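Long-range contacts in possible substrate binding protein of ABC transporter system (Rhodopseudomonas palustris, PDB 3N0X), which probably binds a branched-chain amino acid or related solute and hands it to an ABC transporter for uptake: residues 12-17 with 51-56; 67-72 with 91-96; 85-90 with 105-110; 100-105 with 117-122; 113-118 with 331-336. All coordinates share one frame; numbering follows the deposited sequence.

Following the chain from the N terminus, contact 1 comes first. It closes the excursion from the end of strand 5-11 to the end of strand 45-53. Contact 2 pairs helix 58-70 with the end of helix 83-96, and K52 of contact 1 forms salt bridges with its E67 and D72. Contact 3 starts on the same helix 83-96 and crosses contacts 2 and 4 along the chain. It shares A105 with contact 4, which pairs strands 100-102 and 119-121. Contact 5 spans the longest stretch of sequence. It joins the loop before strand 119-121 to the segment entering strand 335-345, and shares R117 and Y118 with contact 4.

Contact 1: residues 12-17 with 51-56; sequences GKTGPL and TKDDQS
D53 meets K13 and T14 along the whole length of its side chain. CB lies 3.8 Å from K13 CB. CG stands anti to the backbone N (chi1 177°), within packing distance of both T14 N and T14 OG1. OD1 accepts a nearly straight bond from T14 N, 3.0 Å away, with an angle of 165° at the hydrogen. Q55 N binds the same OD1 at 2.9 Å, which makes an Asx turn. The two N-H groups reach OD1 from opposite faces of the carboxylate. D53 OD2 offers its syn lone pair to T14 OG1, and the two oxygens D53 OD2 and T14 OG1 are 2.7 Å apart. Three bonds thus hold the carboxylate and fix its rotation.

T14 crosses D53 at about a right angle but runs alongside Q55. Its carbonyl O takes a CA-H...O contact from Q55 CA at 3.2 Å. The contact lies at the C-terminal ends of two neighbouring parallel strands, 5-11 and 45-53, in a Rossmann-like lobe of a periplasmic binding protein. Segment 12-17 is the loop that leads into helix 18-35, with L17 at the N-cap position.

D54 forms a second Asx turn, with S56 N 2.8 Å from D54 OD1. D54 OD2 bonds to T80 and S61. G12 CA sits close to D54 OD1 and S56 OG, and a CB on G12 would clash with that hydroxyl. L17 CD1 packs on S56 OG. One water ties the two segments together. It donates to G12 O and T14 O, accepts from L17 N, and lies 2.6 Å from S56 OG.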
# COMPACT_ATOMS: atom_id res chain seq x y z
N GLY A 12 -12.52 7.62 5.61
CA GLY A 12 -12.94 8.87 5.03
C GLY A 12 -14.13 8.66 4.12
O GLY A 12 -14.04 8.86 2.89
N LYS A 13 -15.22 8.19 4.72
CA LYS A 13 -16.44 7.82 3.99
C LYS A 13 -17.00 8.98 3.18
O LYS A 13 -17.57 8.75 2.11
CB LYS A 13 -17.48 7.28 4.95
CG LYS A 13 -18.75 6.69 4.29
CD LYS A 13 -19.84 6.45 5.33
CE LYS A 13 -21.09 5.79 4.71
NZ LYS A 13 -22.17 5.66 5.74
N THR A 14 -16.89 10.20 3.68
CA THR A 14 -17.24 11.36 2.86
C THR A 14 -16.03 12.23 2.62
O THR A 14 -15.05 12.19 3.34
CB THR A 14 -18.41 12.19 3.44
OG1 THR A 14 -18.09 12.63 4.75
CG2 THR A 14 -19.73 11.37 3.46
N GLY A 15 -16.06 13.00 1.55
CA GLY A 15 -14.90 13.78 1.19
C GLY A 15 -14.09 13.17 0.07
O GLY A 15 -14.57 12.27 -0.66
N PRO A 16 -12.84 13.60 -0.06
CA PRO A 16 -12.08 13.25 -1.25
C PRO A 16 -11.72 11.75 -1.40
O PRO A 16 -11.50 11.27 -2.52
CB PRO A 16 -10.82 14.13 -1.17
CG PRO A 16 -10.88 14.85 0.10
CD PRO A 16 -12.13 14.52 0.84
N LEU A 17 -11.69 11.02 -0.30
CA LEU A 17 -11.29 9.61 -0.35
C LEU A 17 -12.51 8.68 -0.25
O LEU A 17 -12.33 7.47 0.01
CB LEU A 17 -10.24 9.30 0.72
CG LEU A 17 -9.01 10.22 0.68
CD1 LEU A 17 -8.00 9.80 1.77
CD2 LEU A 17 -8.35 10.27 -0.66
N THR A 51 -18.72 1.78 12.24
CA THR A 51 -18.00 2.66 11.31
C THR A 51 -18.10 4.14 11.73
O THR A 51 -19.14 4.59 12.23
CB THR A 51 -18.47 2.49 9.86
OG1 THR A 51 -19.83 2.90 9.74
CG2 THR A 51 -18.35 1.03 9.41
N LYS A 52 -17.01 4.87 11.53
CA LYS A 52 -16.91 6.27 11.92
C LYS A 52 -16.29 7.00 10.72
O LYS A 52 -15.11 6.81 10.40
CB LYS A 52 -15.97 6.46 13.12
CG LYS A 52 -16.37 5.76 14.42
CD LYS A 52 -17.32 6.67 15.20
CE LYS A 52 -17.70 6.04 16.50
NZ LYS A 52 -19.06 6.48 16.90
N ASP A 53 -17.07 7.87 10.10
CA ASP A 53 -16.59 8.70 9.01
C ASP A 53 -15.80 9.87 9.56
O ASP A 53 -16.34 10.67 10.35
CB ASP A 53 -17.82 9.18 8.23
CG ASP A 53 -17.49 10.13 7.11
OD1 ASP A 53 -16.33 10.28 6.65
OD2 ASP A 53 -18.50 10.71 6.64
N ASP A 54 -14.53 9.98 9.18
CA ASP A 54 -13.71 11.12 9.60
C ASP A 54 -13.56 12.23 8.57
O ASP A 54 -12.89 13.22 8.83
CB ASP A 54 -12.33 10.66 10.12
CG ASP A 54 -11.43 10.05 9.05
OD1 ASP A 54 -11.71 10.20 7.84
OD2 ASP A 54 -10.40 9.46 9.44
N GLN A 55 -14.20 12.07 7.41
CA GLN A 55 -14.14 13.03 6.32
C GLN A 55 -12.73 13.35 5.86
O GLN A 55 -12.51 14.36 5.21
CB GLN A 55 -14.90 14.31 6.69
CG GLN A 55 -16.31 14.05 7.20
CD GLN A 55 -17.07 15.30 7.51
OE1 GLN A 55 -16.89 16.33 6.86
NE2 GLN A 55 -17.91 15.25 8.54
N SER A 56 -11.79 12.46 6.14
CA SER A 56 -10.37 12.70 5.88
C SER A 56 -9.90 14.04 6.48
O SER A 56 -9.02 14.71 5.91
CB SER A 56 -10.06 12.57 4.39
OG SER A 56 -10.41 11.26 3.92
O HOH W 1 -12.61 11.12 2.50

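Contact 2: residues 67-72 with 91-96; sequences EAYQDD and PVAEEN
Y69 and N96 carry most of this contact, with Q70 beside them. They join helices 58-70 and 83-96, two successive helices of the beta-alpha-beta succession in a Rossmann-like lobe. The Y69 ring reaches across so that its CD2 is 3.8 Å from N96 CB. Farther along the ring, CE2 comes to 4.0 Å from A93 CA. The ring plane and the N96 amide plane are 43° apart. The Y69 hydroxyl bonds to I99 O, which ties the ring to the residue before strand 100-102.

With CG anti to the carbonyl carbon (chi1 -70°), the N96 amide carbon lies beside the backbone N, between Q70 and the V92 carbonyl. N96 OD1 accepts from Q70 NE2 at 2.8 Å, in the carbonyl plane on a lone pair. Q70 was modelled in two conformers, and this bond describes one of them, so it may not be constant. An alanine at N96 would keep the CB packing on Y69, but it would probably leave Q70 NE2 without this acceptor and its chain free to turn.

The other end of the amide folds back on its own helix. N96 ND2 donates to V92 O at 2.9 Å, while N96 N reaches the same oxygen from the opposite face of the carbonyl plane, at 3.1 Å.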
# COMPACT_ATOMS: atom_id res chain seq x y z
N GLU A 67 -14.02 8.56 20.43
CA GLU A 67 -15.40 8.16 20.64
C GLU A 67 -15.59 6.64 20.48
O GLU A 67 -16.34 6.00 21.23
CB GLU A 67 -16.32 8.90 19.67
CG GLU A 67 -17.80 8.62 19.91
CD GLU A 67 -18.71 9.49 19.06
OE1 GLU A 67 -18.93 9.15 17.88
OE2 GLU A 67 -19.23 10.49 19.60
N ALA A 68 -14.90 6.06 19.51
CA ALA A 68 -14.98 4.62 19.30
C ALA A 68 -14.51 3.84 20.50
O ALA A 68 -15.15 2.88 20.90
CB ALA A 68 -14.19 4.22 18.05
N TYR A 69 -13.36 4.21 21.04
CA TYR A 69 -12.81 3.54 22.19
C TYR A 69 -13.58 3.79 23.48
O TYR A 69 -13.72 2.89 24.31
CB TYR A 69 -11.38 3.98 22.39
CG TYR A 69 -10.37 3.51 21.35
CD1 TYR A 69 -10.41 2.21 20.80
CD2 TYR A 69 -9.32 4.34 20.96
CE1 TYR A 69 -9.45 1.81 19.88
CE2 TYR A 69 -8.38 3.96 20.07
CZ TYR A 69 -8.42 2.70 19.52
OH TYR A 69 -7.46 2.33 18.62
N GLN A 70 -14.04 5.02 23.66
CA GLN A 70 -14.63 5.43 24.94
C GLN A 70 -16.14 5.36 25.10
O GLN A 70 -16.62 5.19 26.22
CB GLN A 70 -14.31 6.90 25.19
CG GLN A 70 -12.81 7.13 25.45
CD GLN A 70 -12.39 8.57 25.35
OE1 GLN A 70 -13.22 9.47 25.31
NE2 GLN A 70 -11.08 8.80 25.30
N ASP A 71 -16.89 5.64 24.04
CA ASP A 71 -18.35 5.60 24.07
C ASP A 71 -18.85 4.27 23.49
O ASP A 71 -19.74 3.63 24.06
CB ASP A 71 -18.97 6.74 23.25
CG ASP A 71 -18.75 8.09 23.89
OD1 ASP A 71 -17.64 8.34 24.41
OD2 ASP A 71 -19.70 8.90 23.89
N ASP A 72 -18.28 3.87 22.36
CA ASP A 72 -18.72 2.64 21.70
C ASP A 72 -18.09 1.41 22.33
O ASP A 72 -18.50 0.30 22.04
CB ASP A 72 -18.39 2.69 20.20
CG ASP A 72 -19.08 3.84 19.50
OD1 ASP A 72 -20.29 4.00 19.71
OD2 ASP A 72 -18.44 4.61 18.75
N PRO A 91 -1.67 9.08 18.69
CA PRO A 91 -1.64 9.34 20.14
C PRO A 91 -2.94 8.98 20.85
O PRO A 91 -2.92 8.73 22.06
CB PRO A 91 -1.38 10.86 20.23
CG PRO A 91 -0.84 11.21 18.94
CD PRO A 91 -1.34 10.29 17.92
N VAL A 92 -4.05 8.94 20.12
CA VAL A 92 -5.34 8.55 20.70
C VAL A 92 -5.34 7.07 21.11
O VAL A 92 -5.88 6.70 22.15
CB VAL A 92 -6.50 8.86 19.73
CG1 VAL A 92 -7.83 8.46 20.34
CG2 VAL A 92 -6.46 10.35 19.35
N ALA A 93 -4.72 6.24 20.28
CA ALA A 93 -4.56 4.84 20.64
C ALA A 93 -3.78 4.69 21.94
O ALA A 93 -4.19 3.96 22.84
CB ALA A 93 -3.88 4.06 19.49
N GLU A 94 -2.68 5.42 22.06
CA GLU A 94 -1.87 5.37 23.26
C GLU A 94 -2.65 5.89 24.47
O GLU A 94 -2.59 5.30 25.55
CB GLU A 94 -0.54 6.13 23.09
CG GLU A 94 0.33 6.13 24.35
CD GLU A 94 1.68 6.82 24.16
OE1 GLU A 94 2.38 6.53 23.19
OE2 GLU A 94 2.07 7.62 25.03
N GLU A 95 -3.36 7.01 24.31
CA GLU A 95 -4.12 7.61 25.43
C GLU A 95 -5.16 6.65 26.00
O GLU A 95 -5.34 6.57 27.20
CB GLU A 95 -4.77 8.93 25.00
CG GLU A 95 -5.67 9.59 26.07
N ASN A 96 -5.84 5.92 25.11
CA ASN A 96 -6.87 4.97 25.49
C ASN A 96 -6.40 3.55 25.75
O ASN A 96 -7.19 2.71 26.15
CB ASN A 96 -7.94 4.98 24.41
CG ASN A 96 -8.71 6.27 24.42
OD1 ASN A 96 -9.59 6.44 25.27
ND2 ASN A 96 -8.34 7.22 23.55

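Contact 3: residues 85-90 with 105-110; sequences AALADL and AVADQI
I110 CG1 and L87 CG both stand anti to the carbonyl carbon, beside the backbone N (chi1 -68° and -79°). The two chains then cross obliquely, and L87 CD2 lands 3.6 Å from I110 CG1. The second torsion of I110, extended at 170°, carries CD1 to 3.9 Å from A86 CB. A86 CB also meets A105 CB, 3.7 Å away.

L90 comes to I110 at about a right angle. Its CD2 is 4.2 Å from I110 CG2, and its CD1 lies near the I110 carbonyl O. The other branch of L87, CD1, rests 4.2 Å from A107 CB, while CD2 also touches Q109 CB at 4.1 Å. The contact between the segments is apolar, and I110 is its hub, touched by A86, L87 and L90.

The partners are one side of helix 83-96 and the loop after strand 100-102, with a 3-10 turn at 108-110. I110 also packs on I119 and R121 of strand 119-121. On the helix side A85 touches S61 of helix 58-70. On the loop side V106 and D108 reach S126, at the start of helix 126-137.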
# COMPACT_ATOMS: atom_id res chain seq x y z
N ALA A 85 -4.71 12.07 8.62
CA ALA A 85 -5.66 11.71 9.67
C ALA A 85 -5.11 10.56 10.54
O ALA A 85 -5.23 10.59 11.75
CB ALA A 85 -7.05 11.32 9.06
N ALA A 86 -4.52 9.54 9.93
CA ALA A 86 -3.97 8.42 10.68
C ALA A 86 -2.86 8.86 11.62
O ALA A 86 -2.82 8.42 12.78
CB ALA A 86 -3.49 7.32 9.72
N LEU A 87 -1.98 9.74 11.16
CA LEU A 87 -0.89 10.25 12.01
C LEU A 87 -1.45 11.00 13.23
O LEU A 87 -0.97 10.83 14.36
CB LEU A 87 0.04 11.14 11.19
CG LEU A 87 1.03 10.41 10.32
CD1 LEU A 87 1.46 11.29 9.09
CD2 LEU A 87 2.24 9.90 11.20
N ALA A 88 -2.51 11.79 13.02
CA ALA A 88 -3.15 12.50 14.10
C ALA A 88 -3.78 11.56 15.11
O ALA A 88 -3.88 11.88 16.30
CB ALA A 88 -4.24 13.46 13.58
N ASP A 89 -4.21 10.40 14.63
CA ASP A 89 -4.89 9.43 15.48
C ASP A 89 -3.96 8.59 16.36
O ASP A 89 -4.43 8.01 17.33
CB ASP A 89 -5.71 8.46 14.63
CG ASP A 89 -6.88 9.09 13.97
OD1 ASP A 89 -7.27 10.22 14.35
OD2 ASP A 89 -7.37 8.47 12.98
N LEU A 90 -2.68 8.49 16.01
CA LEU A 90 -1.82 7.54 16.73
C LEU A 90 -1.79 7.80 18.25
O LEU A 90 -1.91 6.87 19.03
CB LEU A 90 -0.40 7.52 16.15
CG LEU A 90 -0.33 7.35 14.63
CD1 LEU A 90 1.17 7.31 14.22
CD2 LEU A 90 -1.05 6.13 14.12
N ALA A 105 -3.65 3.73 5.24
CA ALA A 105 -2.64 4.82 5.23
C ALA A 105 -1.21 4.31 5.11
O ALA A 105 -0.78 3.50 5.94
CB ALA A 105 -2.79 5.70 6.44
N VAL A 106 -0.47 4.87 4.16
CA VAL A 106 0.87 4.40 3.79
C VAL A 106 2.05 5.16 4.42
O VAL A 106 3.17 4.71 4.31
CB VAL A 106 1.08 4.46 2.24
CG1 VAL A 106 0.03 3.63 1.51
CG2 VAL A 106 1.08 5.93 1.73
N ALA A 107 1.82 6.31 5.05
CA ALA A 107 2.94 7.17 5.45
C ALA A 107 3.97 6.44 6.28
O ALA A 107 3.63 5.78 7.27
CB ALA A 107 2.43 8.39 6.20
N ASP A 108 5.23 6.54 5.89
CA ASP A 108 6.29 5.82 6.59
C ASP A 108 6.38 6.16 8.07
O ASP A 108 6.67 5.30 8.90
CB ASP A 108 7.68 6.11 5.96
CG ASP A 108 7.95 5.29 4.68
OD1 ASP A 108 7.25 4.28 4.42
OD2 ASP A 108 8.91 5.65 3.92
N GLN A 109 6.12 7.43 8.39
CA GLN A 109 6.28 7.90 9.77
C GLN A 109 5.38 7.17 10.78
O GLN A 109 5.70 7.15 11.98
CB GLN A 109 6.05 9.44 9.85
CG GLN A 109 7.04 10.28 8.99
CD GLN A 109 6.79 10.22 7.42
OE1 GLN A 109 5.71 9.80 6.92
NE2 GLN A 109 7.83 10.62 6.65
N ILE A 110 4.29 6.57 10.31
CA ILE A 110 3.35 5.86 11.16
C ILE A 110 4.02 4.70 11.88
O ILE A 110 3.67 4.42 13.02
CB ILE A 110 2.12 5.43 10.36
CG1 ILE A 110 1.34 6.68 9.96
CG2 ILE A 110 1.25 4.39 11.12
CD1 ILE A 110 0.19 6.44 8.93

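Contact 4: residues 100-105 with 117-122; sequences LIVEPA and RYIFRT
L100 N bonds to Y118 O, and F120 N to L100 O at 3.0 Å, where the contact is tight. V102 N follows, 2.7 Å from F120 O. The ladder then slackens, as the bond from T122 N to V102 O is weak. On the face of L100, V102, I119 and R121, V102 CG2 lies 3.8 Å from I119 CG2. On the other face I101 packs on F120 and T122.

Strands 100-102 and 119-121 are parallel neighbours in the sheet of a Rossmann-like lobe, with directions 31° apart. The chain returns between them through a long loop with no alpha-helix, only a short 3-10 turn.

R121 CG stands anti to the backbone N (chi1 175°), 3.4 Å from V102 O. R121 NH1 donates to A105 O at 2.9 Å, near the guanidinium plane, and also to A107 O. NE bonds to Q334 and NH2 to T111. A leucine in its place would probably leave the A105 and A107 carbonyls without this donor.

Past the strands, side-chain and water bonds take over from the ladder. T122 OG1 donates to the anti lone pair of E103 OE1 at 2.8 Å. A water donates to E103 OE1 and, weakly, to T122 O.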
# COMPACT_ATOMS: atom_id res chain seq x y z
N LEU A 100 -4.66 0.35 17.41
CA LEU A 100 -5.10 0.85 16.12
C LEU A 100 -4.31 0.10 15.05
O LEU A 100 -3.08 0.13 15.04
CB LEU A 100 -4.84 2.34 16.01
CG LEU A 100 -5.16 2.97 14.64
CD1 LEU A 100 -6.63 2.87 14.25
CD2 LEU A 100 -4.70 4.41 14.60
N ILE A 101 -5.03 -0.59 14.17
CA ILE A 101 -4.43 -1.26 13.01
C ILE A 101 -4.58 -0.28 11.86
O ILE A 101 -5.69 0.09 11.46
CB ILE A 101 -5.13 -2.60 12.65
CG1 ILE A 101 -4.89 -3.64 13.78
CG2 ILE A 101 -4.60 -3.09 11.30
CD1 ILE A 101 -5.79 -4.88 13.64
N VAL A 102 -3.46 0.18 11.35
CA VAL A 102 -3.47 1.21 10.33
C VAL A 102 -3.67 0.56 8.96
O VAL A 102 -2.91 -0.33 8.55
CB VAL A 102 -2.21 2.09 10.37
CG1 VAL A 102 -2.23 3.12 9.17
CG2 VAL A 102 -2.14 2.81 11.76
N GLU A 103 -4.71 1.06 8.28
CA GLU A 103 -5.16 0.53 7.00
C GLU A 103 -6.16 1.51 6.44
O GLU A 103 -7.18 1.75 7.09
CB GLU A 103 -5.87 -0.83 7.23
CG GLU A 103 -6.48 -1.42 5.98
CD GLU A 103 -5.47 -1.74 4.90
OE1 GLU A 103 -4.48 -2.48 5.18
OE2 GLU A 103 -5.75 -1.31 3.75
N PRO A 104 -5.93 2.03 5.23
CA PRO A 104 -4.83 1.82 4.28
C PRO A 104 -3.62 2.74 4.35
O PRO A 104 -2.68 2.52 3.60
CB PRO A 104 -5.50 2.07 2.93
CG PRO A 104 -6.51 3.12 3.24
CD PRO A 104 -7.06 2.75 4.62
N ALA A 105 -3.65 3.73 5.24
CA ALA A 105 -2.64 4.82 5.23
C ALA A 105 -1.21 4.31 5.11
O ALA A 105 -0.78 3.50 5.94
CB ALA A 105 -2.79 5.70 6.44
N ARG A 117 3.61 1.88 20.63
CA ARG A 117 3.41 0.44 20.83
C ARG A 117 2.00 -0.08 20.54
O ARG A 117 1.82 -1.28 20.37
CB ARG A 117 3.83 0.03 22.25
CG ARG A 117 2.94 0.60 23.33
CD ARG A 117 3.57 0.52 24.69
NE ARG A 117 3.78 -0.87 25.09
CZ ARG A 117 2.86 -1.63 25.68
NH1 ARG A 117 1.66 -1.14 25.99
NH2 ARG A 117 3.14 -2.90 25.97
N TYR A 118 1.01 0.80 20.52
CA TYR A 118 -0.38 0.42 20.26
C TYR A 118 -0.72 0.40 18.76
O TYR A 118 -1.83 0.03 18.38
CB TYR A 118 -1.33 1.40 20.98
CG TYR A 118 -1.15 1.30 22.50
CD1 TYR A 118 -1.81 0.34 23.22
CD2 TYR A 118 -0.32 2.17 23.18
CE1 TYR A 118 -1.65 0.20 24.58
CE2 TYR A 118 -0.14 2.03 24.54
CZ TYR A 118 -0.80 1.05 25.26
OH TYR A 118 -0.66 0.87 26.63
N ILE A 119 0.24 0.80 17.94
CA ILE A 119 0.07 0.91 16.49
C ILE A 119 0.62 -0.32 15.77
O ILE A 119 1.79 -0.69 15.93
CB ILE A 119 0.77 2.20 15.95
CG1 ILE A 119 0.36 3.45 16.72
CG2 ILE A 119 0.52 2.36 14.40
CD1 ILE A 119 -1.13 3.65 16.88
N PHE A 120 -0.25 -0.95 14.97
CA PHE A 120 0.14 -1.98 14.02
C PHE A 120 -0.31 -1.48 12.65
O PHE A 120 -1.11 -0.56 12.52
CB PHE A 120 -0.49 -3.33 14.34
CG PHE A 120 0.06 -4.00 15.58
CD1 PHE A 120 -0.31 -3.56 16.86
CD2 PHE A 120 1.00 -5.00 15.48
CE1 PHE A 120 0.21 -4.18 17.99
CE2 PHE A 120 1.50 -5.62 16.60
CZ PHE A 120 1.12 -5.20 17.85
N ARG A 121 0.24 -2.07 11.60
CA ARG A 121 -0.15 -1.65 10.24
C ARG A 121 -0.20 -2.83 9.31
O ARG A 121 0.80 -3.49 9.09
CB ARG A 121 0.81 -0.60 9.67
CG ARG A 121 0.44 -0.27 8.21
CD ARG A 121 0.79 1.07 7.75
NE ARG A 121 2.19 1.43 7.95
CZ ARG A 121 2.65 2.67 7.71
NH1 ARG A 121 1.83 3.57 7.25
NH2 ARG A 121 3.91 3.01 7.96
N THR A 122 -1.38 -3.03 8.69
CA THR A 122 -1.54 -4.00 7.61
C THR A 122 -1.26 -3.38 6.21
O THR A 122 -0.80 -4.10 5.33
CB THR A 122 -2.92 -4.65 7.63
OG1 THR A 122 -3.94 -3.64 7.62
CG2 THR A 122 -3.08 -5.53 8.84
O HOH W 2 -3.07 -4.21 3.51

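Contact 5: residues 113-118 with 331-336; sequences EKWNRY and EDHQAL
A T-shaped aromatic pair of W115 and H333 joins the loop before strand 119-121 to the turn that enters strand 335-345. The edge of the tryptophan points at the face of the imidazole. The centroid of its six-membered ring is 5.0 Å from that of H333, and the planes are 77° apart. W115 CZ2 stands over one face of H333, 3.6 Å from CE1. W115 gets there with CG anti to its backbone N (chi1 177°).

The H333 ring also has a neighbour in its own plane, with R117 O 3.0 Å from CE1. The carbonyl O of D332 lies 3.2 Å from W115 NE1, but the angle is too poor for a hydrogen bond. That N-H instead donates to I119 O. H333 ND1 bonds to the same oxygen, so both rings are fixed on one carbonyl. H333 NE2 bonds to the E315 carboxylate. Both nitrogens thus face acceptors, which would favour a charged, doubly protonated imidazole.

R117 forms a salt bridge with E308 of helix 307-314. Strand 119-121 follows segment 113-118 and also binds segment 331-336: F120 stacks on H333, and R121 makes backbone bonds to H333 and A335. Y118 packs against helices 83-96 and 307-314.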
# COMPACT_ATOMS: atom_id res chain seq x y z
N GLU A 113 9.04 7.49 13.08
CA GLU A 113 9.24 8.54 14.07
C GLU A 113 8.01 8.80 14.94
O GLU A 113 8.15 9.22 16.09
CB GLU A 113 9.63 9.85 13.36
CG GLU A 113 11.00 9.82 12.67
N LYS A 114 6.83 8.54 14.38
CA LYS A 114 5.58 8.87 15.08
C LYS A 114 4.88 7.65 15.65
O LYS A 114 3.78 7.73 16.20
CB LYS A 114 4.63 9.60 14.12
CG LYS A 114 5.18 10.92 13.63
CD LYS A 114 5.41 11.90 14.73
CE LYS A 114 6.12 13.15 14.24
NZ LYS A 114 6.46 14.02 15.42
N TRP A 115 5.53 6.50 15.53
CA TRP A 115 4.97 5.25 16.02
C TRP A 115 4.86 5.18 17.55
O TRP A 115 5.62 5.82 18.28
CB TRP A 115 5.89 4.10 15.55
CG TRP A 115 5.54 2.75 16.00
CD1 TRP A 115 4.66 1.90 15.41
CD2 TRP A 115 6.12 2.05 17.09
NE1 TRP A 115 4.64 0.71 16.10
CE2 TRP A 115 5.51 0.78 17.15
CE3 TRP A 115 7.05 2.40 18.08
CZ2 TRP A 115 5.84 -0.16 18.12
CZ3 TRP A 115 7.37 1.46 19.07
CH2 TRP A 115 6.77 0.19 19.05
N ASN A 116 3.90 4.40 18.01
CA ASN A 116 3.87 3.95 19.40
C ASN A 116 3.42 2.48 19.47
O ASN A 116 2.94 1.93 18.46
CB ASN A 116 3.02 4.87 20.28
CG ASN A 116 1.56 4.75 20.02
OD1 ASN A 116 0.96 3.69 20.26
ND2 ASN A 116 0.93 5.84 19.56
N ARG A 117 3.61 1.88 20.63
CA ARG A 117 3.41 0.44 20.83
C ARG A 117 2.00 -0.08 20.54
O ARG A 117 1.82 -1.28 20.37
CB ARG A 117 3.83 0.03 22.25
CG ARG A 117 2.94 0.60 23.33
CD ARG A 117 3.57 0.52 24.69
NE ARG A 117 3.78 -0.87 25.09
CZ ARG A 117 2.86 -1.63 25.68
NH1 ARG A 117 1.66 -1.14 25.99
NH2 ARG A 117 3.14 -2.90 25.97
N TYR A 118 1.01 0.80 20.52
CA TYR A 118 -0.38 0.42 20.26
C TYR A 118 -0.72 0.40 18.76
O TYR A 118 -1.83 0.03 18.38
CB TYR A 118 -1.33 1.40 20.98
CG TYR A 118 -1.15 1.30 22.50
CD1 TYR A 118 -1.81 0.34 23.22
CD2 TYR A 118 -0.32 2.17 23.18
CE1 TYR A 118 -1.65 0.20 24.58
CE2 TYR A 118 -0.14 2.03 24.54
CZ TYR A 118 -0.80 1.05 25.26
OH TYR A 118 -0.66 0.87 26.63
N GLU A 331 9.50 -5.48 15.82
CA GLU A 331 10.17 -4.22 16.18
C GLU A 331 9.29 -3.01 15.97
O GLU A 331 9.19 -2.15 16.83
CB GLU A 331 11.45 -4.01 15.37
CG GLU A 331 12.54 -5.05 15.61
CD GLU A 331 12.52 -6.23 14.63
OE1 GLU A 331 11.47 -6.89 14.43
OE2 GLU A 331 13.60 -6.52 14.07
N ASP A 332 8.65 -2.95 14.80
CA ASP A 332 7.88 -1.75 14.38
C ASP A 332 6.43 -2.00 14.02
O ASP A 332 5.70 -1.07 13.62
CB ASP A 332 8.59 -1.00 13.21
CG ASP A 332 8.68 -1.80 11.94
OD1 ASP A 332 8.30 -2.99 11.96
OD2 ASP A 332 9.14 -1.22 10.91
N HIS A 333 6.01 -3.24 14.22
CA HIS A 333 4.62 -3.66 14.01
C HIS A 333 4.10 -3.45 12.58
O HIS A 333 2.90 -3.41 12.37
CB HIS A 333 3.68 -2.92 14.96
CG HIS A 333 3.94 -3.16 16.42
ND1 HIS A 333 3.23 -2.51 17.40
CD2 HIS A 333 4.81 -3.99 17.05
CE1 HIS A 333 3.63 -2.94 18.59
NE2 HIS A 333 4.61 -3.82 18.41
N GLN A 334 5.01 -3.34 11.62
CA GLN A 334 4.64 -3.21 10.20
C GLN A 334 4.43 -4.60 9.61
O GLN A 334 5.25 -5.50 9.83
CB GLN A 334 5.76 -2.53 9.43
CG GLN A 334 5.57 -2.51 7.92
CD GLN A 334 4.34 -1.68 7.47
OE1 GLN A 334 4.19 -0.55 7.89
NE2 GLN A 334 3.45 -2.28 6.65
N ALA A 335 3.33 -4.79 8.90
CA ALA A 335 3.12 -6.03 8.17
C ALA A 335 4.10 -6.12 7.01
O ALA A 335 3.98 -5.39 6.03
CB ALA A 335 1.67 -6.15 7.65
N LEU A 336 5.00 -7.09 7.10
CA LEU A 336 5.79 -7.49 5.95
C LEU A 336 4.87 -8.33 5.04
O LEU A 336 4.00 -9.04 5.52
CB LEU A 336 6.98 -8.28 6.39
CG LEU A 336 7.92 -7.50 7.33
CD1 LEU A 336 9.15 -8.38 7.59
CD2 LEU A 336 8.29 -6.09 6.79